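Local coordinates for protein NADA (Neisseria meningitidis, PDB 4CJD) that forms a trimeric autotransporter adhesin on the bacterial surface, attaching to human epithelial cells and inducing bacterial uptake, at the interface of chains A and B. Numbering follows the deposited sequence. Chains: chain A/B, NADA.

Contact 1: the interface of chains A and B. Residues chain A 75, 78, 82; chain B 75, 78-79, 82.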
# COMPACT_ATOMS: atom_id res chain seq x y z
N LEU A 75 -10.41 -7.84 -0.91
CA LEU A 75 -10.32 -6.60 -0.13
C LEU A 75 -9.68 -6.86 1.21
O LEU A 75 -8.82 -6.09 1.65
CB LEU A 75 -11.69 -5.97 0.09
CG LEU A 75 -12.30 -5.20 -1.07
CD1 LEU A 75 -13.82 -4.92 -0.81
CD2 LEU A 75 -11.50 -3.91 -1.41
N LEU A 78 -5.83 -7.58 0.66
CA LEU A 78 -5.10 -6.42 0.23
C LEU A 78 -5.03 -5.40 1.37
O LEU A 78 -4.01 -4.77 1.55
CB LEU A 78 -5.78 -5.80 -1.00
CG LEU A 78 -4.91 -4.73 -1.70
CD1 LEU A 78 -3.50 -5.25 -2.17
CD2 LEU A 78 -5.71 -4.11 -2.86
N VAL A 82 -1.53 -3.74 2.83
CA VAL A 82 -1.39 -2.31 3.02
C VAL A 82 -1.13 -2.03 4.50
O VAL A 82 -0.22 -1.27 4.84
CB VAL A 82 -2.67 -1.53 2.50
CG1 VAL A 82 -2.58 -0.05 2.86
CG2 VAL A 82 -2.84 -1.71 0.98
N LEU B 75 -9.31 -3.37 -8.51
CA LEU B 75 -8.56 -4.28 -7.65
C LEU B 75 -7.24 -4.64 -8.27
O LEU B 75 -6.21 -4.65 -7.58
CB LEU B 75 -9.34 -5.57 -7.36
CG LEU B 75 -10.45 -5.50 -6.33
CD1 LEU B 75 -11.35 -6.78 -6.40
CD2 LEU B 75 -9.91 -5.23 -4.90
N LEU B 78 -4.87 -1.47 -8.12
CA LEU B 78 -4.47 -1.14 -6.78
C LEU B 78 -3.51 -2.21 -6.25
O LEU B 78 -2.56 -1.89 -5.57
CB LEU B 78 -5.69 -1.02 -5.87
CG LEU B 78 -5.38 -0.38 -4.50
CD1 LEU B 78 -4.73 1.05 -4.59
CD2 LEU B 78 -6.65 -0.38 -3.64
N THR B 79 -3.77 -3.48 -6.56
CA THR B 79 -2.83 -4.51 -6.10
C THR B 79 -1.47 -4.29 -6.74
O THR B 79 -0.46 -4.51 -6.09
CB THR B 79 -3.33 -5.94 -6.44
OG1 THR B 79 -4.66 -6.09 -5.93
CG2 THR B 79 -2.38 -7.04 -5.84
N VAL B 82 0.26 -1.47 -4.71
CA VAL B 82 0.67 -2.03 -3.43
C VAL B 82 1.89 -2.93 -3.67
O VAL B 82 2.89 -2.82 -2.95
CB VAL B 82 -0.50 -2.83 -2.73
CG1 VAL B 82 0.00 -3.55 -1.49
CG2 VAL B 82 -1.66 -1.88 -2.37
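A:Leu78 meets B:Leu78, B:Thr79 and B:Val82 in the hydrophobic core of a parallel coiled coil, packing that holds the helices of the NadA homotrimer together and may help set their register. Residues 75, 78 and 82 follow the spacing of a and d positions in the heptad repeat, and all lie on helix 64-113. Leucine suits such a core because its two methyls can reach different neighbours. In A:Leu78, CG is anti to the backbone N (chi1 -168°), which carries the branch toward chain B. Its CD2 meets B:Leu78 CD2 at 3.9 Å, while CD1 lies 3.8 Å from B:Val82 CG2. The two valines cross at about a right angle, tip to tip, with CG2 of A:Val82 3.6 Å from CG2 of B:Val82; the short, beta-branched valine places a methyl at the core without a long side chain. On the other side of Leu78, the paired A:Leu75 and B:Leu75 side chains touch more lightly, their CD2 methyls 4.1 Å apart. B:Thr79 borders the core. Its hydroxyl OG1 faces A:Leu78 CD2 but donates a hydrogen bond to B:Leu75 O at 2.7 Å, which satisfies the polar atom within its own helix.

Contact 2: the interface of chains A and B. Residues chain A 26, 58-59, 64; chain B 27, 64-65, 68.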
# COMPACT_ATOMS: atom_id res chain seq x y z
N ASP A 26 -27.70 -15.31 -13.79
CA ASP A 26 -26.82 -14.15 -13.61
C ASP A 26 -26.40 -13.97 -12.16
O ASP A 26 -25.23 -13.66 -11.85
CB ASP A 26 -27.49 -12.85 -14.09
CG ASP A 26 -27.42 -12.69 -15.58
OD1 ASP A 26 -26.76 -13.51 -16.24
OD2 ASP A 26 -28.02 -11.75 -16.08
N ASP A 58 -19.87 -12.76 -18.94
CA ASP A 58 -18.95 -11.68 -18.55
C ASP A 58 -18.07 -12.05 -17.39
O ASP A 58 -16.94 -11.55 -17.26
CB ASP A 58 -19.76 -10.40 -18.18
CG ASP A 58 -20.24 -9.64 -19.38
OD1 ASP A 58 -19.64 -9.75 -20.48
OD2 ASP A 58 -21.23 -8.92 -19.23
N PHE A 59 -18.59 -12.93 -16.52
CA PHE A 59 -17.80 -13.41 -15.40
C PHE A 59 -17.64 -14.90 -15.42
O PHE A 59 -17.50 -15.54 -14.34
CB PHE A 59 -18.41 -12.92 -14.05
CG PHE A 59 -18.48 -11.40 -13.97
CD1 PHE A 59 -17.35 -10.67 -13.62
CD2 PHE A 59 -19.60 -10.73 -14.34
CE1 PHE A 59 -17.38 -9.27 -13.58
CE2 PHE A 59 -19.66 -9.31 -14.29
CZ PHE A 59 -18.50 -8.59 -13.92
N LEU A 64 -23.05 -13.15 -9.94
CA LEU A 64 -22.74 -11.95 -9.17
C LEU A 64 -22.36 -12.24 -7.71
O LEU A 64 -21.41 -11.64 -7.15
CB LEU A 64 -23.95 -11.00 -9.23
CG LEU A 64 -24.43 -10.60 -10.65
CD1 LEU A 64 -25.69 -9.78 -10.57
CD2 LEU A 64 -23.38 -9.86 -11.45
N ILE B 27 -29.50 -5.47 -13.23
CA ILE B 27 -28.30 -6.29 -13.48
C ILE B 27 -27.44 -5.77 -14.63
O ILE B 27 -26.19 -5.76 -14.57
CB ILE B 27 -28.70 -7.76 -13.73
CG1 ILE B 27 -29.19 -8.39 -12.41
CG2 ILE B 27 -27.52 -8.63 -14.32
CD1 ILE B 27 -30.01 -9.70 -12.65
N LEU B 64 -25.32 -3.86 -12.11
CA LEU B 64 -24.42 -4.61 -11.24
C LEU B 64 -23.21 -5.21 -11.98
O LEU B 64 -22.06 -5.16 -11.48
CB LEU B 64 -25.22 -5.73 -10.54
CG LEU B 64 -26.46 -5.27 -9.73
CD1 LEU B 64 -27.22 -6.45 -9.20
CD2 LEU B 64 -26.12 -4.32 -8.60
N LYS B 65 -23.43 -5.75 -13.17
CA LYS B 65 -22.30 -6.37 -13.91
C LYS B 65 -21.19 -5.36 -14.21
O LYS B 65 -20.01 -5.62 -13.99
CB LYS B 65 -22.78 -7.02 -15.24
CG LYS B 65 -23.76 -8.24 -15.05
CD LYS B 65 -24.10 -8.93 -16.48
CE LYS B 65 -25.31 -9.91 -16.54
NZ LYS B 65 -26.06 -10.22 -17.93
N LEU B 68 -19.31 -4.35 -11.08
CA LEU B 68 -18.37 -5.42 -10.72
C LEU B 68 -17.15 -5.42 -11.65
O LEU B 68 -16.01 -5.60 -11.18
CB LEU B 68 -19.06 -6.78 -10.74
CG LEU B 68 -19.92 -7.11 -9.52
CD1 LEU B 68 -20.80 -8.32 -9.81
CD2 LEU B 68 -19.07 -7.36 -8.31
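B:Lys65 reaches over A:Leu64 to A:Asp26 at the start of the long helix of the NadA coiled coil, where helix 64-113 begins, close to the end of helix 9-28. The polar contact is a salt bridge: NZ of B:Lys65 donates a hydrogen bond to the carboxylate OD2 of A:Asp26 at 3.1 Å. The ammonium group comes from above the carboxylate plane, 48° out of it. Lysine suits this place because its chain, extended beyond CG, carries NZ from its own helix to A:Asp26 on helix 9-28 of the neighbour, while its methylenes pack against apolar atoms. Beside the salt bridge, the CG2 methyl of B:Ile27 lies 3.6 Å from A:Asp26 OD2. A:Asp58 OD2 is 5.2 Å from B:Lys65 NZ, too far for a salt bridge, though it lies by the lysine CD methylene; its opposite charge may still favour the lysine.

The apolar contacts lie toward the core. A:Leu64 divides its methyls: CD1 touches B:Leu64 CD1 at 3.9 Å, and CD2 presses on B:Leu68 CD1 at 3.4 Å, a tight fit. The same CD2 also meets B:Lys65 CG.

Aromatic contact comes from the loop before the long helix. The rim of A:Phe59 points at chain B, CZ lying 3.7 Å from B:Leu68 CB. The carbonyl oxygen of B:Lys65 sits in the ring plane at this edge, 3.3 Å from CZ, where the ring hydrogens carry slight positive charge.

Contact 3: the interface of chains A and B. Residues chain A 106, 109-110, 113; chain B 103, 107, 110.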
# COMPACT_ATOMS: atom_id res chain seq x y z
N ASN A 106 27.96 12.87 14.42
CA ASN A 106 29.27 12.52 13.89
C ASN A 106 29.87 13.64 13.06
O ASN A 106 31.09 13.84 13.06
CB ASN A 106 29.18 11.24 13.06
CG ASN A 106 28.94 10.02 13.91
OD1 ASN A 106 28.81 10.11 15.12
ND2 ASN A 106 28.85 8.85 13.27
N ALA A 109 31.38 16.02 15.34
CA ALA A 109 32.59 15.44 15.91
C ALA A 109 33.75 15.55 14.93
O ALA A 109 34.87 15.86 15.32
CB ALA A 109 32.35 13.99 16.31
N ILE A 110 33.47 15.28 13.66
CA ILE A 110 34.48 15.40 12.60
C ILE A 110 34.94 16.86 12.48
O ILE A 110 36.14 17.14 12.37
CB ILE A 110 33.94 14.90 11.25
CG1 ILE A 110 33.72 13.39 11.30
CG2 ILE A 110 34.89 15.25 10.12
CD1 ILE A 110 32.61 12.89 10.37
N ASN A 113 36.93 17.43 15.85
CA ASN A 113 38.21 16.73 15.86
C ASN A 113 39.17 17.27 14.81
O ASN A 113 40.38 17.03 14.88
CB ASN A 113 38.02 15.23 15.66
CG ASN A 113 37.36 14.56 16.85
OD1 ASN A 113 37.52 14.99 17.99
ND2 ASN A 113 36.61 13.49 16.58
N VAL B 103 27.30 4.01 9.36
CA VAL B 103 27.29 5.02 10.41
C VAL B 103 27.95 4.49 11.68
O VAL B 103 28.55 5.25 12.44
CB VAL B 103 25.86 5.52 10.73
CG1 VAL B 103 25.00 4.39 11.22
CG2 VAL B 103 25.89 6.64 11.76
N THR B 107 31.47 5.79 13.30
CA THR B 107 31.41 6.19 14.70
C THR B 107 32.60 5.63 15.47
O THR B 107 33.18 6.30 16.32
CB THR B 107 30.10 5.72 15.36
OG1 THR B 107 28.99 6.21 14.60
CG2 THR B 107 30.00 6.23 16.78
N ILE B 110 35.74 7.54 14.37
CA ILE B 110 35.79 8.85 15.02
C ILE B 110 36.25 8.69 16.47
O ILE B 110 37.09 9.45 16.96
CB ILE B 110 34.43 9.56 14.97
CG1 ILE B 110 34.09 9.94 13.53
CG2 ILE B 110 34.42 10.80 15.85
CD1 ILE B 110 32.58 10.00 13.23
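A:Asn106 bonds to B:Thr107 and packs on B:Ile110 near the end of helix 64-113, serving both the polar and the apolar side of this coiled-coil contact. Its amide ND2 donates to the hydroxyl OG1 of B:Thr107 at 3.0 Å. The bond is fairly straight, 160° at the hydrogen, and the hydroxyl lies close to the amide plane, as suits an amide N-H. Behind the amide, A:Asn106 CB rests 3.6 Å from the CD1 methyl of B:Ile110.

B:Ile110 spreads its two branches along chain A. CG2, anti to the backbone N, touches A:Ala109 CB at 3.8 Å. The same B:Ile110 CG2 lies 3.5 Å from A:Asn113 ND2. The other branch turns inward, where CD1 meets A:Ile110 CG1 at 4.1 Å; the two isoleucines cross at about a right angle. Beta-branching suits this position because each arm finds a separate neighbour, and the small A:Ala109 lets the CG2 arm approach its helix.

Farther out, the hydroxyl of B:Thr107 is directed back toward B:Val103 O on its own helix. A hydroxyl donating there would leave its oxygen to accept from A:Asn106, though the modelled length is doubtful. The spacing of 103, 106, 110 and 113 continues the a and d pattern, with asparagine at d positions. These mixed polar and apolar layers join the chains at the end of the head domain, just before the coiled stalk begins, and the matched amide and hydroxyl may help fix helix register.

Contact 4: the interface of chains A and B. Residues chain A 59, 67, 71, 74; chain B 68, 71-72, 75.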
# COMPACT_ATOMS: atom_id res chain seq x y z
N PHE A 59 -18.59 -12.93 -16.52
CA PHE A 59 -17.80 -13.41 -15.40
C PHE A 59 -17.64 -14.90 -15.42
O PHE A 59 -17.50 -15.54 -14.34
CB PHE A 59 -18.41 -12.92 -14.05
CG PHE A 59 -18.48 -11.40 -13.97
CD1 PHE A 59 -17.35 -10.67 -13.62
CD2 PHE A 59 -19.60 -10.73 -14.34
CE1 PHE A 59 -17.38 -9.27 -13.58
CE2 PHE A 59 -19.66 -9.31 -14.29
CZ PHE A 59 -18.50 -8.59 -13.92
N VAL A 67 -18.74 -13.53 -7.48
CA VAL A 67 -17.71 -12.50 -7.75
C VAL A 67 -17.63 -11.56 -6.53
O VAL A 67 -16.53 -11.16 -6.06
CB VAL A 67 -18.02 -11.68 -9.06
CG1 VAL A 67 -16.97 -10.55 -9.27
CG2 VAL A 67 -18.02 -12.63 -10.30
N HIS A 71 -14.36 -10.62 -4.27
CA HIS A 71 -13.98 -9.25 -3.89
C HIS A 71 -13.87 -9.02 -2.39
O HIS A 71 -12.93 -8.38 -1.94
CB HIS A 71 -14.96 -8.27 -4.53
CG HIS A 71 -14.76 -8.18 -6.00
ND1 HIS A 71 -15.45 -7.31 -6.81
CD2 HIS A 71 -13.96 -8.92 -6.83
CE1 HIS A 71 -15.05 -7.46 -8.07
NE2 HIS A 71 -14.14 -8.43 -8.10
N SER A 74 -10.47 -10.55 -1.59
CA SER A 74 -9.43 -9.69 -2.12
C SER A 74 -9.28 -8.46 -1.24
O SER A 74 -8.17 -8.03 -0.91
CB SER A 74 -9.73 -9.27 -3.60
OG SER A 74 -9.68 -10.43 -4.43
N LEU B 68 -19.31 -4.35 -11.08
CA LEU B 68 -18.37 -5.42 -10.72
C LEU B 68 -17.15 -5.42 -11.65
O LEU B 68 -16.01 -5.60 -11.18
CB LEU B 68 -19.06 -6.78 -10.74
CG LEU B 68 -19.92 -7.11 -9.52
CD1 LEU B 68 -20.80 -8.32 -9.81
CD2 LEU B 68 -19.07 -7.36 -8.31
N HIS B 71 -14.83 -2.77 -10.47
CA HIS B 71 -14.11 -3.27 -9.29
C HIS B 71 -13.00 -4.26 -9.61
O HIS B 71 -11.92 -4.17 -9.03
CB HIS B 71 -15.12 -3.86 -8.31
CG HIS B 71 -15.94 -2.80 -7.67
ND1 HIS B 71 -16.87 -3.05 -6.68
CD2 HIS B 71 -16.01 -1.46 -7.92
CE1 HIS B 71 -17.43 -1.91 -6.30
NE2 HIS B 71 -16.92 -0.93 -7.04
N ASP B 72 -13.20 -5.16 -10.56
CA ASP B 72 -12.09 -5.99 -11.04
C ASP B 72 -10.88 -5.20 -11.52
O ASP B 72 -9.76 -5.53 -11.17
CB ASP B 72 -12.51 -6.91 -12.18
CG ASP B 72 -13.16 -8.20 -11.68
OD1 ASP B 72 -12.95 -8.55 -10.49
OD2 ASP B 72 -13.87 -8.84 -12.48
N LEU B 75 -9.31 -3.37 -8.51
CA LEU B 75 -8.56 -4.28 -7.65
C LEU B 75 -7.24 -4.64 -8.27
O LEU B 75 -6.21 -4.65 -7.58
CB LEU B 75 -9.34 -5.57 -7.36
CG LEU B 75 -10.45 -5.50 -6.33
CD1 LEU B 75 -11.35 -6.78 -6.40
CD2 LEU B 75 -9.91 -5.23 -4.90
O HOH W 1 -17.23 -5.57 -5.75
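A:His71 points across to B:Asp72, B:Leu75 and B:His71 at a core d position of the trimeric coiled coil, usually apolar. From CB, the side chain leaves with CG anti to the carbonyl carbon (chi1 -71°), which sends the imidazole toward chain B. CG and CD2 lie beneath a methyl of B:Leu75: CD1 sits over the ring face, 3.6 Å from its centroid, in a CH-pi contact. A:Val67 puts CG1 against the opposite face, so an aliphatic group lies against each face, both offset toward the rim. At the tip, NE2 donates to the carboxylate OD1 of B:Asp72 at 2.7 Å. The acceptor lies near the ring plane, but the histidine arrives 40° above the carboxylate plane. CE1 meets B:His71 CB at 3.6 Å. On the remaining edge, ND1 is 2.7 Å from water 1, which is equally 2.7 Å from ND1 of B:His71, linking the chains through solvent. Histidine suits the place because its flat faces tolerate hydrophobic neighbours while both nitrogens find polar partners. The aspartate could favour a protonated imidazole. Its other oxygen, OD2, lies 3.7 Å from A:Phe59 CE1, in plane at the ring edge.

All four contacts lie in the head domain and draw on helix 64-113, which runs toward the stalk. In order along it come contact 2, contact 4, contact 1 and contact 3. Measured between C-alpha centres, contact 2 and contact 4 are about 10 Å apart and share A:Phe59 and B:Leu68; contact 4 and contact 1 are about 12 Å apart and share B:Leu75. These three thus form a continuous stretch, while the centre of contact 3 lies about 44 Å from that of contact 1. Near contact 2, loop and N-terminal helix residues add to the interface, whereas contact 3 is made by helix 64-113 residues, which suggests the coiled coil carries the assembly there.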